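PDB 2E4T: endoglucanase from Clostridium thermocellum, which probably hydrolyses internal beta-1,4-glucosidic bonds of cellulose and xyloglucan through its family 44 glycoside hydrolase module, a TIM-like barrel beside a beta-sheet domain. Local coordinates for residues F335-I338 and L339-L342. Numbering follows the deposited sequence.
Sequences FLPI and LPNL
Asn341 reaches back from the first turn of helix 338-349 to the carbonyl of Pro337, the N-cap residue of this helix in the TIM-like barrel. Its ND2 donates to Pro337 O at 2.9 Å along a nearly straight N-H path (171°). The oxygen lies almost in the plane of the Asn341 amide, whereas the nitrogen sits above the carbonyl plane of Pro337. Asn341 N reaches the same oxygen from within that plane, at 3.2 Å, so one residue grips one acceptor with both backbone and side chain. A chi1 of -85° swings the amide back over the incoming chain, and its CG lies 3.3 Å from Phe335 O. Asparagine suits the place because its two ends differ: OD1 accepts a hydrogen bond from Arg255, while ND2 also donates to a water that lies 2.8 Å from Leu336 O. With OD1 and ND2 both engaged, the amide is held in one of its two flips.

The prolines fit the helix start for another reason: neither has an N-H to offer, and the first turn needs none as a donor within the helix. A cis peptide bond precedes Pro337 as the chain turns into the helix. The two side chains cross at about a right angle, meeting through CG of Pro337 and CG of Pro340 at 3.7 Å.

With chi1 at -168°, CG1 of Ile338 lies opposite the backbone N and meets CD1 of Leu342 at 4.0 Å. Ile338 and Leu339 are buried, which suits branched apolar side chains: Ile338 packs on Phe235 and Tyr238 of helix 235-240, Leu339 on Leu355 and Ile357 of barrel strand 354-360. The regular helical bonding continues with Leu342 N donating to Ile338 O at 2.9 Å.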
loop_
_atom_site.group_PDB
_atom_site.type_symbol
_atom_site.label_atom_id
_atom_site.label_comp_id
_atom_site.label_asym_id
_atom_site.label_seq_id
_atom_site.Cartn_x
_atom_site.Cartn_y
_atom_site.Cartn_z
ATOM N N PHE A 335 -5.826 20.255 1.164
ATOM C CA PHE A 335 -5.689 18.903 0.602
ATOM C C PHE A 335 -5.983 17.811 1.634
ATOM O O PHE A 335 -5.762 16.629 1.346
ATOM C CB PHE A 335 -4.288 18.719 0.015
ATOM C CG PHE A 335 -4.012 19.658 -1.123
ATOM C CD1 PHE A 335 -4.416 19.323 -2.422
ATOM C CD2 PHE A 335 -3.339 20.865 -0.914
ATOM C CE1 PHE A 335 -4.172 20.183 -3.450
ATOM C CE2 PHE A 335 -3.065 21.726 -1.985
ATOM C CZ PHE A 335 -3.479 21.379 -3.242
ATOM N N LEU A 336 -6.460 18.213 2.833
ATOM C CA LEU A 336 -6.772 17.265 3.911
ATOM C C LEU A 336 -8.283 17.266 4.126
ATOM O O LEU A 336 -8.944 18.307 3.972
ATOM C CB LEU A 336 -6.071 17.656 5.188
ATOM C CG LEU A 336 -4.559 17.666 5.099
ATOM C CD1 LEU A 336 -3.959 18.072 6.468
ATOM C CD2 LEU A 336 -4.011 16.286 4.628
ATOM N N PRO A 337 -8.866 16.117 4.514
ATOM C CA PRO A 337 -8.200 14.840 4.765
ATOM C C PRO A 337 -7.749 14.209 3.455
ATOM O O PRO A 337 -8.345 14.429 2.379
ATOM C CB PRO A 337 -9.276 14.002 5.449
ATOM C CG PRO A 337 -10.603 14.593 4.936
ATOM C CD PRO A 337 -10.322 16.067 4.786
ATOM N N ILE A 338 -6.661 13.421 3.486
ATOM C CA ILE A 338 -5.997 13.084 2.231
ATOM C C ILE A 338 -6.764 12.070 1.399
ATOM O O ILE A 338 -6.807 12.233 0.168
ATOM C CB ILE A 338 -4.512 12.667 2.477
ATOM C CG1 ILE A 338 -3.734 12.593 1.161
ATOM C CG2 ILE A 338 -4.367 11.402 3.275
ATOM C CD1 ILE A 338 -3.571 13.922 0.439
ATOM N N LEU A 339 -7.374 11.020 1.977
ATOM C CA LEU A 339 -8.040 10.054 1.120
ATOM C C LEU A 339 -9.238 10.690 0.386
ATOM O O LEU A 339 -9.360 10.484 -0.827
ATOM C CB LEU A 339 -8.439 8.763 1.832
ATOM C CG LEU A 339 -7.276 7.985 2.457
ATOM C CD1 LEU A 339 -7.837 6.748 3.175
ATOM C CD2 LEU A 339 -6.205 7.586 1.432
ATOM N N PRO A 340 -10.107 11.446 1.054
ATOM C CA PRO A 340 -11.211 12.075 0.287
ATOM C C PRO A 340 -10.698 13.029 -0.774
ATOM O O PRO A 340 -11.323 13.151 -1.835
ATOM C CB PRO A 340 -12.042 12.781 1.425
ATOM C CG PRO A 340 -11.804 11.894 2.629
ATOM C CD PRO A 340 -10.310 11.589 2.526
ATOM N N ASN A 341 -9.584 13.733 -0.518
ATOM C CA ASN A 341 -9.031 14.607 -1.564
ATOM C C ASN A 341 -8.563 13.794 -2.785
ATOM O O ASN A 341 -8.816 14.192 -3.935
ATOM C CB ASN A 341 -7.954 15.539 -1.019
ATOM C CG ASN A 341 -8.578 16.781 -0.441
ATOM O OD1 ASN A 341 -8.726 17.781 -1.156
ATOM N ND2 ASN A 341 -9.000 16.759 0.804
ATOM N N LEU A 342 -7.856 12.678 -2.541
ATOM C CA LEU A 342 -7.416 11.841 -3.664
ATOM C C LEU A 342 -8.639 11.277 -4.406
ATOM O O LEU A 342 -8.677 11.237 -5.648
ATOM C CB LEU A 342 -6.506 10.720 -3.161
ATOM C CG LEU A 342 -5.153 11.198 -2.635
ATOM C CD1 LEU A 342 -4.450 10.075 -1.856
ATOM C CD2 LEU A 342 -4.248 11.694 -3.798
HETATM O O HOH W 1 -10.055 19.404 1.588
#